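Local coordinates for protein putative gamma-glutamylcyclotransferase PH0828 (Pyrococcus horikoshii, PDB 1V30) that is a putative gamma-glutamylcyclotransferase, probably acting on gamma-glutamyl compounds as its relatives do, though its true substrate is not established, at residues A[85-89]-A[90-94]; A[107-111]-A[112-116]. All coordinates share one frame; numbering follows the deposited sequence.

Interaction 1 (A[85-89]-A[90-94]); sequences EVSTK and FGKAF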
ATOM      1  N   GLU A  85      -2.114 -12.404   0.906  1.00 15.94           N
ATOM      2  CA  GLU A  85      -2.571 -12.249   2.274  1.00 17.01           C
ATOM      3  C   GLU A  85      -1.374 -12.000   3.171  1.00 18.04           C
ATOM      4  O   GLU A  85      -0.319 -12.607   2.999  1.00 20.20           O
ATOM      5  CB  GLU A  85      -3.321 -13.504   2.719  1.00 17.49           C
ATOM      6  CG  GLU A  85      -4.673 -13.644   2.036  1.00 22.65           C
ATOM      7  CD  GLU A  85      -5.155 -15.076   1.965  1.00 26.58           C
ATOM      8  OE1 GLU A  85      -5.285 -15.722   3.024  1.00 28.26           O
ATOM      9  OE2 GLU A  85      -5.404 -15.554   0.839  1.00 26.92           O
ATOM     10  N   VAL A  86      -1.543 -11.079   4.114  1.00 17.50           N
ATOM     11  CA  VAL A  86      -0.489 -10.749   5.058  1.00 16.58           C
ATOM     12  C   VAL A  86      -1.062 -10.676   6.464  1.00 16.50           C
ATOM     13  O   VAL A  86      -2.257 -10.444   6.657  1.00 17.14           O
ATOM     14  CB  VAL A  86       0.182  -9.384   4.731  1.00 15.98           C
ATOM     15  CG1 VAL A  86       0.837  -9.441   3.364  1.00 17.69           C
ATOM     16  CG2 VAL A  86      -0.841  -8.263   4.779  1.00 17.69           C
ATOM     17  N   SER A  87      -0.207 -10.890   7.453  1.00 17.13           N
ATOM     18  CA  SER A  87      -0.651 -10.813   8.836  1.00 19.14           C
ATOM     19  C   SER A  87      -0.493  -9.377   9.325  1.00 18.24           C
ATOM     20  O   SER A  87       0.474  -8.703   8.974  1.00 19.64           O
ATOM     21  CB  SER A  87       0.190 -11.737   9.719  1.00 20.50           C
ATOM     22  OG  SER A  87      -0.021 -13.099   9.394  1.00 25.42           O
ATOM     23  N   THR A  88      -1.461  -8.901  10.099  1.00 17.66           N
ATOM     24  CA  THR A  88      -1.392  -7.564  10.680  1.00 17.17           C
ATOM     25  C   THR A  88      -1.852  -7.727  12.118  1.00 17.79           C
ATOM     26  O   THR A  88      -2.447  -8.749  12.470  1.00 18.92           O
ATOM     27  CB  THR A  88      -2.327  -6.544   9.992  1.00 16.24           C
ATOM     28  OG1 THR A  88      -3.659  -6.678  10.502  1.00 15.68           O
ATOM     29  CG2 THR A  88      -2.325  -6.749   8.487  1.00 16.56           C
ATOM     30  N   LYS A  89      -1.593  -6.729  12.953  1.00 18.03           N
ATOM     31  CA  LYS A  89      -2.001  -6.823  14.347  1.00 17.68           C
ATOM     32  C   LYS A  89      -3.513  -6.738  14.512  1.00 18.60           C
ATOM     33  O   LYS A  89      -4.033  -6.898  15.617  1.00 20.75           O
ATOM     34  CB  LYS A  89      -1.311  -5.741  15.176  1.00 19.58           C
ATOM     35  CG  LYS A  89      -1.580  -4.326  14.732  1.00 19.85           C
ATOM     36  CD  LYS A  89      -0.675  -3.386  15.504  1.00 21.40           C
ATOM     37  CE  LYS A  89      -0.870  -1.952  15.086  1.00 22.82           C
ATOM     38  NZ  LYS A  89       0.118  -1.087  15.778  1.00 25.81           N
ATOM     39  N   PHE A  90      -4.218  -6.495  13.411  1.00 18.00           N
ATOM     40  CA  PHE A  90      -5.675  -6.420  13.442  1.00 18.32           C
ATOM     41  C   PHE A  90      -6.259  -7.679  12.815  1.00 18.58           C
ATOM     42  O   PHE A  90      -7.476  -7.816  12.711  1.00 21.14           O
ATOM     43  CB  PHE A  90      -6.184  -5.209  12.658  1.00 19.34           C
ATOM     44  CG  PHE A  90      -5.541  -3.917  13.051  1.00 20.03           C
ATOM     45  CD1 PHE A  90      -4.532  -3.365  12.269  1.00 20.76           C
ATOM     46  CD2 PHE A  90      -5.939  -3.254  14.205  1.00 21.23           C
ATOM     47  CE1 PHE A  90      -3.926  -2.165  12.632  1.00 21.85           C
ATOM     48  CE2 PHE A  90      -5.338  -2.055  14.578  1.00 22.71           C
ATOM     49  CZ  PHE A  90      -4.329  -1.510  13.789  1.00 22.79           C
ATOM     50  N   GLY A  91      -5.383  -8.590  12.402  1.00 18.08           N
ATOM     51  CA  GLY A  91      -5.823  -9.821  11.768  1.00 17.30           C
ATOM     52  C   GLY A  91      -5.350  -9.894  10.326  1.00 17.71           C
ATOM     53  O   GLY A  91      -4.746  -8.952   9.811  1.00 17.77           O
ATOM     54  N   LYS A  92      -5.613 -11.017   9.669  1.00 16.30           N
ATOM     55  CA  LYS A  92      -5.205 -11.192   8.281  1.00 16.90           C
ATOM     56  C   LYS A  92      -5.846 -10.143   7.378  1.00 14.99           C
ATOM     57  O   LYS A  92      -6.998  -9.752   7.572  1.00 16.28           O
ATOM     58  CB  LYS A  92      -5.586 -12.592   7.797  1.00 17.83           C
ATOM     59  CG  LYS A  92      -4.702 -13.703   8.340  1.00 24.81           C
ATOM     60  CD  LYS A  92      -3.301 -13.632   7.750  1.00 26.57           C
ATOM     61  CE  LYS A  92      -2.440 -14.790   8.232  1.00 29.11           C
ATOM     62  NZ  LYS A  92      -1.078 -14.763   7.626  1.00 31.00           N
ATOM     63  N   ALA A  93      -5.083  -9.689   6.388  1.00 15.07           N
ATOM     64  CA  ALA A  93      -5.567  -8.687   5.448  1.00 13.78           C
ATOM     65  C   ALA A  93      -5.018  -8.961   4.057  1.00 14.99           C
ATOM     66  O   ALA A  93      -4.018  -9.667   3.903  1.00 15.66           O
ATOM     67  CB  ALA A  93      -5.140  -7.287   5.910  1.00 14.48           C
ATOM     68  N   PHE A  94      -5.686  -8.411   3.049  1.00 13.70           N
ATOM     69  CA  PHE A  94      -5.234  -8.561   1.675  1.00 14.27           C
ATOM     70  C   PHE A  94      -4.334  -7.381   1.336  1.00 14.38           C
ATOM     71  O   PHE A  94      -4.539  -6.262   1.822  1.00 16.18           O
ATOM     72  CB  PHE A  94      -6.419  -8.597   0.708  1.00 15.34           C
ATOM     73  CG  PHE A  94      -7.221  -9.856   0.791  1.00 15.06           C
ATOM     74  CD1 PHE A  94      -8.383  -9.908   1.550  1.00 15.95           C
ATOM     75  CD2 PHE A  94      -6.799 -11.000   0.127  1.00 16.77           C
ATOM     76  CE1 PHE A  94      -9.120 -11.090   1.644  1.00 16.99           C
ATOM     77  CE2 PHE A  94      -7.526 -12.185   0.216  1.00 17.45           C
ATOM     78  CZ  PHE A  94      -8.689 -12.228   0.976  1.00 18.68           C
TER

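Interaction 2 (A[107-111]-A[112-116]); sequences IKSGD and FDEIR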
ATOM      1  N   ILE A 107      12.807   2.579  -1.272  1.00 17.37           N
ATOM      2  CA  ILE A 107      12.459   3.475  -0.179  1.00 17.47           C
ATOM      3  C   ILE A 107      12.872   2.692   1.066  1.00 18.24           C
ATOM      4  O   ILE A 107      12.142   1.827   1.551  1.00 17.98           O
ATOM      5  CB  ILE A 107      10.951   3.794  -0.178  1.00 15.99           C
ATOM      6  CG1 ILE A 107      10.593   4.538  -1.470  1.00 17.00           C
ATOM      7  CG2 ILE A 107      10.592   4.638   1.040  1.00 16.45           C
ATOM      8  CD1 ILE A 107       9.169   5.030  -1.540  1.00 18.47           C
ATOM      9  N   LYS A 108      14.076   2.990   1.549  1.00 19.29           N
ATOM     10  CA  LYS A 108      14.676   2.308   2.695  1.00 20.78           C
ATOM     11  C   LYS A 108      13.842   2.219   3.961  1.00 20.05           C
ATOM     12  O   LYS A 108      13.872   1.202   4.648  1.00 21.44           O
ATOM     13  CB  LYS A 108      16.027   2.942   3.048  1.00 24.02           C
ATOM     14  CG  LYS A 108      17.028   2.998   1.903  1.00 27.68           C
ATOM     15  CD  LYS A 108      16.522   3.890   0.782  1.00 29.88           C
ATOM     16  CE  LYS A 108      16.042   5.236   1.316  1.00 30.54           C
ATOM     17  NZ  LYS A 108      15.227   5.965   0.316  1.00 30.69           N
ATOM     18  N   SER A 109      13.108   3.277   4.282  1.00 18.99           N
ATOM     19  CA  SER A 109      12.295   3.271   5.493  1.00 18.79           C
ATOM     20  C   SER A 109      11.098   2.336   5.377  1.00 18.73           C
ATOM     21  O   SER A 109      10.494   1.967   6.384  1.00 19.62           O
ATOM     22  CB  SER A 109      11.801   4.683   5.808  1.00 19.96           C
ATOM     23  OG  SER A 109      10.836   5.113   4.865  1.00 19.13           O
ATOM     24  N   GLY A 110      10.763   1.954   4.148  1.00 17.23           N
ATOM     25  CA  GLY A 110       9.622   1.083   3.926  1.00 16.55           C
ATOM     26  C   GLY A 110       8.321   1.852   4.078  1.00 15.02           C
ATOM     27  O   GLY A 110       7.242   1.263   4.107  1.00 15.59           O
ATOM     28  N   ASP A 111       8.428   3.175   4.158  1.00 15.07           N
ATOM     29  CA  ASP A 111       7.276   4.058   4.325  1.00 14.16           C
ATOM     30  C   ASP A 111       7.172   4.996   3.121  1.00 13.22           C
ATOM     31  O   ASP A 111       8.073   5.799   2.877  1.00 14.02           O
ATOM     32  CB  ASP A 111       7.455   4.864   5.617  1.00 14.52           C
ATOM     33  CG  ASP A 111       6.261   5.735   5.944  1.00 15.50           C
ATOM     34  OD1 ASP A 111       5.356   5.879   5.100  1.00 14.68           O
ATOM     35  OD2 ASP A 111       6.234   6.297   7.065  1.00 19.10           O
ATOM     36  N   PHE A 112       6.067   4.893   2.384  1.00 12.85           N
ATOM     37  CA  PHE A 112       5.825   5.707   1.190  1.00 12.81           C
ATOM     38  C   PHE A 112       5.869   7.208   1.492  1.00 13.54           C
ATOM     39  O   PHE A 112       6.102   8.018   0.593  1.00 13.31           O
ATOM     40  CB  PHE A 112       4.469   5.301   0.584  1.00 12.39           C
ATOM     41  CG  PHE A 112       4.248   5.740  -0.853  1.00 11.98           C
ATOM     42  CD1 PHE A 112       5.283   5.741  -1.789  1.00 12.06           C
ATOM     43  CD2 PHE A 112       2.965   6.053  -1.287  1.00 11.08           C
ATOM     44  CE1 PHE A 112       5.033   6.038  -3.139  1.00 12.06           C
ATOM     45  CE2 PHE A 112       2.708   6.349  -2.624  1.00 13.15           C
ATOM     46  CZ  PHE A 112       3.741   6.340  -3.550  1.00 12.19           C
ATOM     47  N   ASP A 113       5.657   7.583   2.756  1.00 13.63           N
ATOM     48  CA  ASP A 113       5.693   8.998   3.132  1.00 14.59           C
ATOM     49  C   ASP A 113       7.088   9.595   3.018  1.00 15.24           C
ATOM     50  O   ASP A 113       7.251  10.812   3.105  1.00 14.35           O
ATOM     51  CB  ASP A 113       5.175   9.215   4.562  1.00 15.29           C
ATOM     52  CG  ASP A 113       3.662   9.378   4.627  1.00 18.07           C
ATOM     53  OD1 ASP A 113       3.055   9.865   3.649  1.00 17.94           O
ATOM     54  OD2 ASP A 113       3.076   9.038   5.675  1.00 19.77           O
ATOM     55  N   GLU A 114       8.093   8.746   2.827  1.00 14.85           N
ATOM     56  CA  GLU A 114       9.456   9.235   2.698  1.00 17.88           C
ATOM     57  C   GLU A 114       9.527  10.207   1.523  1.00 16.97           C
ATOM     58  O   GLU A 114      10.318  11.150   1.534  1.00 18.81           O
ATOM     59  CB  GLU A 114      10.425   8.073   2.476  1.00 19.36           C
ATOM     60  CG  GLU A 114      11.877   8.434   2.738  1.00 22.53           C
ATOM     61  CD  GLU A 114      12.813   7.262   2.544  1.00 23.62           C
ATOM     62  OE1 GLU A 114      12.566   6.190   3.138  1.00 23.18           O
ATOM     63  OE2 GLU A 114      13.800   7.415   1.799  1.00 28.65           O
ATOM     64  N   ILE A 115       8.688   9.984   0.514  1.00 16.73           N
ATOM     65  CA  ILE A 115       8.664  10.850  -0.664  1.00 17.58           C
ATOM     66  C   ILE A 115       8.212  12.264  -0.288  1.00 17.60           C
ATOM     67  O   ILE A 115       8.667  13.248  -0.876  1.00 19.64           O
ATOM     68  CB  ILE A 115       7.725  10.284  -1.762  1.00 16.81           C
ATOM     69  CG1 ILE A 115       8.173   8.871  -2.160  1.00 19.15           C
ATOM     70  CG2 ILE A 115       7.727  11.204  -2.979  1.00 18.41           C
ATOM     71  CD1 ILE A 115       9.598   8.786  -2.677  1.00 22.10           C
ATOM     72  N   ARG A 116       7.316  12.365   0.689  1.00 18.00           N
ATOM     73  CA  ARG A 116       6.834  13.664   1.140  1.00 20.24           C
ATOM     74  C   ARG A 116       7.930  14.390   1.905  1.00 20.65           C
ATOM     75  O   ARG A 116       7.974  15.620   1.930  1.00 19.60           O
ATOM     76  CB  ARG A 116       5.613  13.504   2.040  1.00 21.16           C
ATOM     77  CG  ARG A 116       4.304  13.643   1.305  1.00 23.73           C
ATOM     78  CD  ARG A 116       3.232  14.129   2.254  1.00 22.93           C
ATOM     79  NE  ARG A 116       2.866  13.087   3.198  1.00 21.60           N
ATOM     80  CZ  ARG A 116       1.969  13.227   4.166  1.00 18.44           C
ATOM     81  NH1 ARG A 116       1.337  14.381   4.337  1.00 22.11           N
ATOM     82  NH2 ARG A 116       1.683  12.194   4.940  1.00 18.27           N
TER
HETATM   83  O   HOH W   1       3.988   7.627   7.719  1.00 21.40           O

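Interaction 1 (A[85-89]-A[90-94])
Thr-88 OG1 is gripped twice at the tip of a beta hairpin, where strand 81-86 turns back into strand 93-98. It donates to Gly-91 O at 2.6 Å, in the carbonyl plane and on a lone pair, and accepts from Phe-90 N at 3.0 Å, which makes an ST turn. With chi1 at 82°, the hydroxyl sits between the backbone N and the carbonyl carbon, where it can reach both partners together. The type I turn from Thr-88 to Gly-91 is closed by Gly-91 N to Thr-88 O (2.9 Å), the donor standing above the carbonyl plane. A CB on Gly-91 would be pressed against Phe-90 O, given a phi of 116°.

Below the turn, Val-86 and Ala-93 form a hydrogen-bonded antiparallel pair, each N to the other's O at 2.9 Å. On the face they share, Thr-88 CG2 meets Ala-93 CB at 3.9 Å, and strand 30-37 packs against it through Ile-37. Lys-92, bent at chi2, brings NZ back to donate to Ser-87 OG at 2.6 Å. On the same side of the hairpin Glu-85 and Phe-94 lie alongside each other, with Glu-85 CG 3.7 Å from Phe-94 CE2. At the tip Lys-89 runs extended beside Phe-90, its CG 4.0 Å from the ring centroid and 16° off the normal, a CH-pi contact over one face, offset toward the rim.

Interaction 2 (A[107-111]-A[112-116])
Asp-111 and Asp-113 form the Asx turn that leads the chain into helix 114-123. Asp-113 N donates to Asp-111 OD1 at 2.9 Å with an N-H...O angle of 165°, a capping bond that meets the carboxylate from above its plane. The type I turn from Asp-111 to Glu-114 is closed by Glu-114 N to Asp-111 O (2.9 Å).

Glu-114 then reaches back over the preceding turn, 107-110. Its CG stands opposite the backbone N (chi1 -163°), and the extended chain carries the carboxylate to Ser-109 and Lys-108. OE1 takes two donors: Ser-109 OG at 2.7 Å on the anti lone pair, and Ser-109 N at 3.2 Å, almost in line with the C-O bond. OE2 is met on its syn side by Lys-108 NZ at 2.5 Å, a short salt bridge made by a lysine curled at chi2 and chi3; NZ also bonds Arg-106 O. Ser-109 OG in turn accepts from Asp-111 N, an ST turn. Replacing Glu-114 by an alanine would probably leave Ser-109 N and OG without their acceptor and Lys-108 without its counter-charge.

Two acids sit close on the other flank. Arg-116 takes Asp-113 OD1 side-on through NH2 (3.0 Å) and NE (3.3 Å), both from one face of the carboxylate. Lys-20 also makes a salt bridge with Asp-113 OD1, Arg-17 makes one with Asp-111 OD1, and a water links the two OD2 atoms; these cations and the water probably ease the repulsion between the carboxylates. Beneath lies apolar packing: Ile-107 CD1 meets the Phe-112 ring at its edge, 4.0 Å from Phe-112 CD1, and touches Ile-115. The whole is an Asx-turn cap at a helix N-terminus, with Glu-114 tying the helix back to the turn 107-110.

Interaction 1 and interaction 2 follow one another along the chain and do not touch: their centres lie 21 Å apart and their nearest atoms about 12 Å. Only the helix start 107-116 adjoins the segment from Tyr-13 to Leu-16, which is predicted by similarity to bind substrate: the side chain of Phe-112 comes to about 3 Å of Gly-14. The hairpin 85-94 stands further off, with the side chain of Val-86 about 8 Å from that of Tyr-13, and is tied through the backbone of Phe-94 to strand 8-12, which runs into this segment. The predicted proton acceptor, Glu-76, lies in neither contact. Interaction 2, through Phe-112, probably helps shape the pocket wall.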